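Local coordinates for 6-phosphogluconate dehydrogenase (Pseudomonas syringae, PDB 5U5G), which probably acts as an NADP-dependent reductase of the 6-phosphogluconate dehydrogenase family in fosfomycin biosynthesis, with (2-oxopropyl)phosphonate bound beside the cofactor, at residues 18-32 with 41-55. Sequence-based numbering, arbitrary orientation.
Sequences CRRLLASQMPVHVHN and LIRQGAVWAPDIVAL. With NAP (NADP nicotinamide-adenine-dinucleotide phosphate), chain E.
H29 and V47 sit side by side as a parallel bridge pair, the imidazole lying flat against the valine: V47 CB stands 3.6 Å from the H29 ring centroid and 11° off its normal, a CH-pi contact over the face. The pair belongs to the beta-alpha-beta unit 28-31, 39-43, 47-48 of a Rossmann-type NADP-binding domain, in which strand 47-48 is an edge strand of the sheet within this chain. Three backbone bonds fix the parallel register, V47 N to V28 O, V30 N to V47 O and A49 N to V30 O.

On the sheet face of V30 and W48, helices 12-23 and 39-43 meet; on the face of H29 and V47, L55 CD1 lies against H29 CB. L22 spreads its two methyls over the end of helix 39-43: CD1 meets L41 CD2 and the Q44 carbonyl, while CD2 reaches A46 CB at 4.2 Å. There the chain turns through a Schellman motif at G45, whose positive phi lets A46 N bond back to L41 O. L41 CD1 presses on C18 CB at 3.7 Å, and V30 CG1 closes on A46 CB.

W48 extends its six-membered ring along the 30-32 backbone. CH2 reaches N32 O, which lies near the indole plane at its edge, and the H31 ring is nearly parallel but slid away, with little overlap. N32 itself grips the cofactor: ND2 donates to NAP O1X on the 2'-phosphate at 2.8 Å, and OD1 accepts from ribose O3B, so one amide reads both groups.

With CG anti to the backbone N (chi1 176°), the H31 imidazole swings beyond the strand toward the loop 49-51 and the start of helix 52-58, where I52 CD1 approaches CD2. ND1 donates to A49 O at 2.9 Å, the oxygen only 4° out of the ring plane.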
loop_
_atom_site.group_PDB
_atom_site.type_symbol
_atom_site.label_atom_id
_atom_site.label_comp_id
_atom_site.label_asym_id
_atom_site.label_seq_id
_atom_site.Cartn_x
_atom_site.Cartn_y
_atom_site.Cartn_z
ATOM N N CYS A 18 -21.564 -4.336 15.350
ATOM C CA CYS A 18 -22.697 -4.924 16.065
ATOM C C CYS A 18 -23.083 -6.287 15.502
ATOM O O CYS A 18 -23.343 -7.225 16.266
ATOM C CB CYS A 18 -23.908 -3.995 16.026
ATOM S SG CYS A 18 -23.848 -2.722 17.260
ATOM N N ARG A 19 -23.153 -6.413 14.172
ATOM C CA ARG A 19 -23.483 -7.709 13.587
ATOM C C ARG A 19 -22.488 -8.778 14.019
ATOM O O ARG A 19 -22.877 -9.908 14.334
ATOM C CB ARG A 19 -23.541 -7.618 12.058
ATOM C CG ARG A 19 -24.931 -7.313 11.533
ATOM C CD ARG A 19 -24.889 -6.223 10.502
ATOM N NE ARG A 19 -24.609 -6.749 9.168
ATOM C CZ ARG A 19 -24.141 -6.002 8.169
ATOM N NH1 ARG A 19 -23.877 -4.711 8.377
ATOM N NH2 ARG A 19 -23.906 -6.542 6.976
ATOM N N ARG A 20 -21.200 -8.435 14.052
ATOM C CA ARG A 20 -20.195 -9.397 14.498
ATOM C C ARG A 20 -20.402 -9.785 15.958
ATOM O O ARG A 20 -20.290 -10.964 16.319
ATOM C CB ARG A 20 -18.799 -8.818 14.274
ATOM C CG ARG A 20 -17.670 -9.787 14.526
ATOM C CD ARG A 20 -17.578 -10.817 13.421
ATOM N NE ARG A 20 -16.594 -11.841 13.744
ATOM C CZ ARG A 20 -16.217 -12.813 12.917
ATOM N NH1 ARG A 20 -16.740 -12.906 11.702
ATOM N NH2 ARG A 20 -15.312 -13.696 13.316
ATOM N N LEU A 21 -20.713 -8.811 16.818
ATOM C CA LEU A 21 -20.959 -9.135 18.222
ATOM C C LEU A 21 -22.183 -10.035 18.365
ATOM O O LEU A 21 -22.158 -11.019 19.114
ATOM C CB LEU A 21 -21.137 -7.857 19.044
ATOM C CG LEU A 21 -19.955 -6.893 19.131
ATOM C CD1 LEU A 21 -20.428 -5.575 19.717
ATOM C CD2 LEU A 21 -18.834 -7.498 19.995
ATOM N N LEU A 22 -23.275 -9.704 17.662
ATOM C CA LEU A 22 -24.447 -10.571 17.684
ATOM C C LEU A 22 -24.099 -11.973 17.193
ATOM O O LEU A 22 -24.606 -12.964 17.725
ATOM C CB LEU A 22 -25.573 -9.976 16.835
ATOM C CG LEU A 22 -26.328 -8.723 17.301
ATOM C CD1 LEU A 22 -27.219 -8.211 16.178
ATOM C CD2 LEU A 22 -27.147 -8.997 18.546
ATOM N N ALA A 23 -23.224 -12.072 16.186
ATOM C CA ALA A 23 -22.892 -13.371 15.604
ATOM C C ALA A 23 -22.157 -14.270 16.593
ATOM O O ALA A 23 -22.233 -15.500 16.482
ATOM C CB ALA A 23 -22.071 -13.185 14.320
ATOM N N SER A 24 -21.460 -13.691 17.569
ATOM C CA SER A 24 -20.830 -14.468 18.626
ATOM C C SER A 24 -21.772 -14.714 19.794
ATOM O O SER A 24 -21.350 -15.277 20.810
ATOM C CB SER A 24 -19.557 -13.769 19.131
ATOM O OG SER A 24 -19.862 -12.813 20.140
ATOM N N GLN A 25 -23.031 -14.297 19.670
ATOM C CA GLN A 25 -24.076 -14.522 20.669
ATOM C C GLN A 25 -23.855 -13.681 21.927
ATOM O O GLN A 25 -24.276 -14.046 23.031
ATOM C CB GLN A 25 -24.218 -16.019 20.980
ATOM C CG GLN A 25 -24.565 -16.801 19.696
ATOM C CD GLN A 25 -24.679 -18.313 19.865
ATOM O OE1 GLN A 25 -23.993 -19.080 19.172
ATOM N NE2 GLN A 25 -25.568 -18.748 20.758
ATOM N N MET A 26 -23.216 -12.536 21.757
ATOM C CA MET A 26 -23.206 -11.513 22.797
ATOM C C MET A 26 -24.559 -10.814 22.843
ATOM O O MET A 26 -25.088 -10.435 21.788
ATOM C CB MET A 26 -22.109 -10.498 22.501
ATOM C CG MET A 26 -21.659 -9.692 23.684
ATOM S SD MET A 26 -19.971 -9.156 23.376
ATOM C CE MET A 26 -19.192 -10.764 23.199
ATOM N N PRO A 27 -25.160 -10.632 24.020
ATOM C CA PRO A 27 -26.345 -9.768 24.104
ATOM C C PRO A 27 -25.927 -8.317 23.922
ATOM O O PRO A 27 -25.018 -7.836 24.600
ATOM C CB PRO A 27 -26.888 -10.031 25.513
ATOM C CG PRO A 27 -25.699 -10.485 26.296
ATOM C CD PRO A 27 -24.734 -11.133 25.342
ATOM N N VAL A 28 -26.571 -7.628 22.981
ATOM C CA VAL A 28 -26.171 -6.273 22.607
ATOM C C VAL A 28 -27.385 -5.358 22.670
ATOM O O VAL A 28 -28.399 -5.614 22.012
ATOM C CB VAL A 28 -25.544 -6.210 21.200
ATOM C CG1 VAL A 28 -24.982 -4.813 20.946
ATOM C CG2 VAL A 28 -24.457 -7.282 21.016
ATOM N N HIS A 29 -27.270 -4.283 23.440
ATOM C CA HIS A 29 -28.254 -3.209 23.441
ATOM C C HIS A 29 -27.713 -2.044 22.620
ATOM O O HIS A 29 -26.559 -1.642 22.790
ATOM C CB HIS A 29 -28.577 -2.781 24.869
ATOM C CG HIS A 29 -29.337 -3.817 25.638
ATOM N ND1 HIS A 29 -30.307 -3.499 26.563
ATOM C CD2 HIS A 29 -29.285 -5.170 25.598
ATOM C CE1 HIS A 29 -30.807 -4.609 27.074
ATOM N NE2 HIS A 29 -30.204 -5.638 26.505
ATOM N N VAL A 30 -28.529 -1.521 21.720
ATOM C CA VAL A 30 -28.041 -0.586 20.718
ATOM C C VAL A 30 -28.838 0.704 20.797
ATOM O O VAL A 30 -30.033 0.709 21.115
ATOM C CB VAL A 30 -28.099 -1.178 19.294
ATOM C CG1 VAL A 30 -27.167 -2.381 19.197
ATOM C CG2 VAL A 30 -29.533 -1.540 18.909
ATOM N N HIS A 31 -28.144 1.805 20.517
ATOM C CA HIS A 31 -28.729 3.133 20.431
ATOM C C HIS A 31 -28.140 3.881 19.247
ATOM O O HIS A 31 -26.934 3.811 18.988
ATOM C CB HIS A 31 -28.482 3.958 21.687
ATOM C CG HIS A 31 -28.987 5.359 21.573
ATOM N ND1 HIS A 31 -30.325 5.674 21.668
ATOM C CD2 HIS A 31 -28.344 6.524 21.322
ATOM C CE1 HIS A 31 -30.480 6.978 21.505
ATOM N NE2 HIS A 31 -29.294 7.515 21.292
ATOM N N ASN A 32 -28.995 4.619 18.548
ATOM C CA ASN A 32 -28.557 5.508 17.486
ATOM C C ASN A 32 -29.534 6.674 17.425
ATOM O O ASN A 32 -30.716 6.524 17.747
ATOM C CB ASN A 32 -28.482 4.787 16.131
ATOM C CG ASN A 32 -27.766 5.609 15.062
ATOM O OD1 ASN A 32 -26.588 5.936 15.200
ATOM N ND2 ASN A 32 -28.462 5.900 13.974
ATOM N N LEU A 41 -30.543 -4.855 12.958
ATOM C CA LEU A 41 -29.903 -5.390 14.161
ATOM C C LEU A 41 -30.932 -5.934 15.144
ATOM O O LEU A 41 -30.731 -6.997 15.739
ATOM C CB LEU A 41 -29.054 -4.308 14.825
ATOM C CG LEU A 41 -27.845 -3.878 13.989
ATOM C CD1 LEU A 41 -27.081 -2.748 14.656
ATOM C CD2 LEU A 41 -26.935 -5.069 13.763
ATOM N N ILE A 42 -32.048 -5.222 15.316
ATOM C CA ILE A 42 -33.106 -5.689 16.212
ATOM C C ILE A 42 -33.686 -7.004 15.709
ATOM O O ILE A 42 -33.852 -7.965 16.469
ATOM C CB ILE A 42 -34.192 -4.609 16.363
ATOM C CG1 ILE A 42 -33.614 -3.391 17.091
ATOM C CG2 ILE A 42 -35.446 -5.173 17.105
ATOM C CD1 ILE A 42 -34.480 -2.149 17.005
ATOM N N ARG A 43 -34.001 -7.063 14.413
ATOM C CA ARG A 43 -34.450 -8.308 13.801
ATOM C C ARG A 43 -33.480 -9.452 14.083
ATOM O O ARG A 43 -33.898 -10.606 14.221
ATOM C CB ARG A 43 -34.624 -8.090 12.297
ATOM C CG ARG A 43 -34.947 -9.317 11.507
ATOM C CD ARG A 43 -35.352 -8.949 10.086
ATOM N NE ARG A 43 -34.424 -8.007 9.466
ATOM C CZ ARG A 43 -33.268 -8.332 8.887
ATOM N NH1 ARG A 43 -32.859 -9.597 8.835
ATOM N NH2 ARG A 43 -32.508 -7.378 8.358
ATOM N N GLN A 44 -32.191 -9.150 14.221
ATOM C CA GLN A 44 -31.187 -10.178 14.447
ATOM C C GLN A 44 -30.829 -10.364 15.917
ATOM O O GLN A 44 -29.823 -11.012 16.218
ATOM C CB GLN A 44 -29.941 -9.862 13.632
ATOM C CG GLN A 44 -30.201 -9.864 12.136
ATOM C CD GLN A 44 -29.083 -9.189 11.361
ATOM O OE1 GLN A 44 -28.377 -8.339 11.893
ATOM N NE2 GLN A 44 -28.910 -9.573 10.113
ATOM N N GLY A 45 -31.622 -9.826 16.838
ATOM C CA GLY A 45 -31.444 -10.101 18.252
ATOM C C GLY A 45 -30.990 -8.941 19.118
ATOM O O GLY A 45 -30.972 -9.093 20.347
ATOM N N ALA A 46 -30.604 -7.798 18.548
ATOM C CA ALA A 46 -30.232 -6.674 19.403
ATOM C C ALA A 46 -31.468 -6.086 20.085
ATOM O O ALA A 46 -32.602 -6.274 19.639
ATOM C CB ALA A 46 -29.526 -5.593 18.596
ATOM N N VAL A 47 -31.231 -5.360 21.181
ATOM C CA VAL A 47 -32.285 -4.732 21.978
ATOM C C VAL A 47 -32.166 -3.215 21.841
ATOM O O VAL A 47 -31.106 -2.638 22.122
ATOM C CB VAL A 47 -32.204 -5.149 23.459
ATOM C CG1 VAL A 47 -33.303 -4.470 24.261
ATOM C CG2 VAL A 47 -32.288 -6.679 23.609
ATOM N N TRP A 48 -33.260 -2.564 21.448
ATOM C CA TRP A 48 -33.249 -1.115 21.281
ATOM C C TRP A 48 -33.214 -0.402 22.629
ATOM O O TRP A 48 -34.012 -0.701 23.522
ATOM C CB TRP A 48 -34.478 -0.665 20.485
ATOM C CG TRP A 48 -34.635 0.833 20.366
ATOM C CD1 TRP A 48 -35.621 1.606 20.918
ATOM C CD2 TRP A 48 -33.778 1.733 19.651
ATOM N NE1 TRP A 48 -35.439 2.928 20.579
ATOM C CE2 TRP A 48 -34.313 3.035 19.807
ATOM C CE3 TRP A 48 -32.611 1.568 18.892
ATOM C CZ2 TRP A 48 -33.725 4.164 19.229
ATOM C CZ3 TRP A 48 -32.024 2.700 18.322
ATOM C CH2 TRP A 48 -32.587 3.977 18.490
ATOM N N ALA A 49 -32.273 0.538 22.774
ATOM C CA ALA A 49 -32.261 1.491 23.877
ATOM C C ALA A 49 -32.619 2.863 23.321
ATOM O O ALA A 49 -31.920 3.344 22.415
ATOM C CB ALA A 49 -30.889 1.527 24.566
ATOM N N PRO A 50 -33.699 3.513 23.784
ATOM C CA PRO A 50 -34.081 4.811 23.202
ATOM C C PRO A 50 -33.210 5.972 23.647
ATOM O O PRO A 50 -33.289 7.050 23.041
ATOM C CB PRO A 50 -35.528 5.003 23.695
ATOM C CG PRO A 50 -35.561 4.252 25.002
ATOM C CD PRO A 50 -34.712 3.024 24.740
ATOM N N ASP A 51 -32.411 5.807 24.693
ATOM C CA ASP A 51 -31.540 6.877 25.149
ATOM C C ASP A 51 -30.424 6.262 25.984
ATOM O O ASP A 51 -30.413 5.057 26.255
ATOM C CB ASP A 51 -32.320 7.959 25.915
ATOM C CG ASP A 51 -33.060 7.427 27.145
ATOM O OD1 ASP A 51 -32.754 6.324 27.654
ATOM O OD2 ASP A 51 -33.962 8.146 27.623
ATOM N N ILE A 52 -29.491 7.120 26.403
ATOM C CA ILE A 52 -28.279 6.690 27.097
ATOM C C ILE A 52 -28.591 6.224 28.513
ATOM O O ILE A 52 -27.884 5.367 29.065
ATOM C CB ILE A 52 -27.251 7.842 27.068
ATOM C CG1 ILE A 52 -26.859 8.160 25.624
ATOM C CG2 ILE A 52 -26.013 7.530 27.892
ATOM C CD1 ILE A 52 -26.534 6.951 24.806
ATOM N N VAL A 53 -29.649 6.765 29.121
ATOM C CA VAL A 53 -30.086 6.287 30.429
ATOM C C VAL A 53 -30.459 4.814 30.354
ATOM O O VAL A 53 -29.981 3.989 31.144
ATOM C CB VAL A 53 -31.264 7.135 30.945
ATOM C CG1 VAL A 53 -31.886 6.488 32.182
ATOM C CG2 VAL A 53 -30.806 8.551 31.239
ATOM N N ALA A 54 -31.334 4.464 29.405
ATOM C CA ALA A 54 -31.753 3.077 29.264
ATOM C C ALA A 54 -30.569 2.180 28.949
ATOM O O ALA A 54 -30.484 1.049 29.443
ATOM C CB ALA A 54 -32.819 2.956 28.172
ATOM N N LEU A 55 -29.649 2.658 28.112
ATOM C CA LEU A 55 -28.522 1.819 27.738
ATOM C C LEU A 55 -27.627 1.550 28.940
ATOM O O LEU A 55 -27.278 0.397 29.216
ATOM C CB LEU A 55 -27.742 2.475 26.601
ATOM C CG LEU A 55 -26.673 1.651 25.894
ATOM C CD1 LEU A 55 -27.286 0.463 25.179
ATOM C CD2 LEU A 55 -25.983 2.547 24.902
HETATM P PA NAP E . -21.369 6.979 9.331
HETATM O O1A NAP E . -21.452 8.329 8.719
HETATM O O2A NAP E . -21.713 5.744 8.536
HETATM O O5B NAP E . -22.256 6.944 10.734
HETATM C C5B NAP E . -21.871 8.059 11.502
HETATM C C4B NAP E . -22.445 7.836 12.917
HETATM O O4B NAP E . -22.234 8.977 13.749
HETATM C C3B NAP E . -23.985 7.544 12.816
HETATM O O3B NAP E . -24.347 6.663 13.834
HETATM C C2B NAP E . -24.558 8.936 13.152
HETATM O O2B NAP E . -25.774 8.933 13.722
HETATM C C1B NAP E . -23.503 9.356 14.251
HETATM N N9A NAP E . -23.565 10.794 14.426
HETATM C C8A NAP E . -22.979 11.813 13.647
HETATM N N7A NAP E . -23.283 13.063 14.094
HETATM C C5A NAP E . -24.109 12.824 15.202
HETATM C C6A NAP E . -24.762 13.688 16.099
HETATM N N6A NAP E . -24.641 15.050 15.980
HETATM N N1A NAP E . -25.531 13.208 17.109
HETATM C C2A NAP E . -25.623 11.844 17.191
HETATM N N3A NAP E . -25.061 10.899 16.424
HETATM C C4A NAP E . -24.295 11.421 15.417
HETATM O O3 NAP E . -19.776 7.002 9.731
HETATM P PN NAP E . -19.072 5.565 9.767
HETATM O O1N NAP E . -19.818 4.562 10.555
HETATM O O2N NAP E . -18.322 5.234 8.495
HETATM O O5D NAP E . -17.700 5.904 10.791
HETATM C C5D NAP E . -18.040 5.936 12.105
HETATM C C4D NAP E . -16.740 6.031 12.884
HETATM O O4D NAP E . -15.895 4.894 12.571
HETATM C C3D NAP E . -15.948 7.325 12.424
HETATM O O3D NAP E . -15.305 7.873 13.540
HETATM C C2D NAP E . -14.945 6.778 11.432
HETATM O O2D NAP E . -13.754 7.518 11.376
HETATM C C1D NAP E . -14.653 5.387 12.084
HETATM N N1N NAP E . -14.160 4.437 11.107
HETATM C C2N NAP E . -14.891 4.123 9.930
HETATM C C3N NAP E . -14.403 3.149 9.085
HETATM C C7N NAP E . -15.145 2.776 7.877
HETATM O O7N NAP E . -14.770 1.882 7.117
HETATM N N7N NAP E . -16.345 3.401 7.589
HETATM C C4N NAP E . -13.140 2.387 9.390
HETATM C C5N NAP E . -12.465 2.812 10.617
HETATM C C6N NAP E . -12.953 3.780 11.392
HETATM P P2B NAP E . -27.191 8.882 12.538
HETATM O O1X NAP E . -27.097 7.441 12.141
HETATM O O2X NAP E . -28.371 9.278 13.429
HETATM O O3X NAP E . -26.715 9.908 11.538
HETATM O O HOH W 1 -28.728 -9.134 22.059
HETATM O O HOH W 2 -30.907 -0.858 26.935
#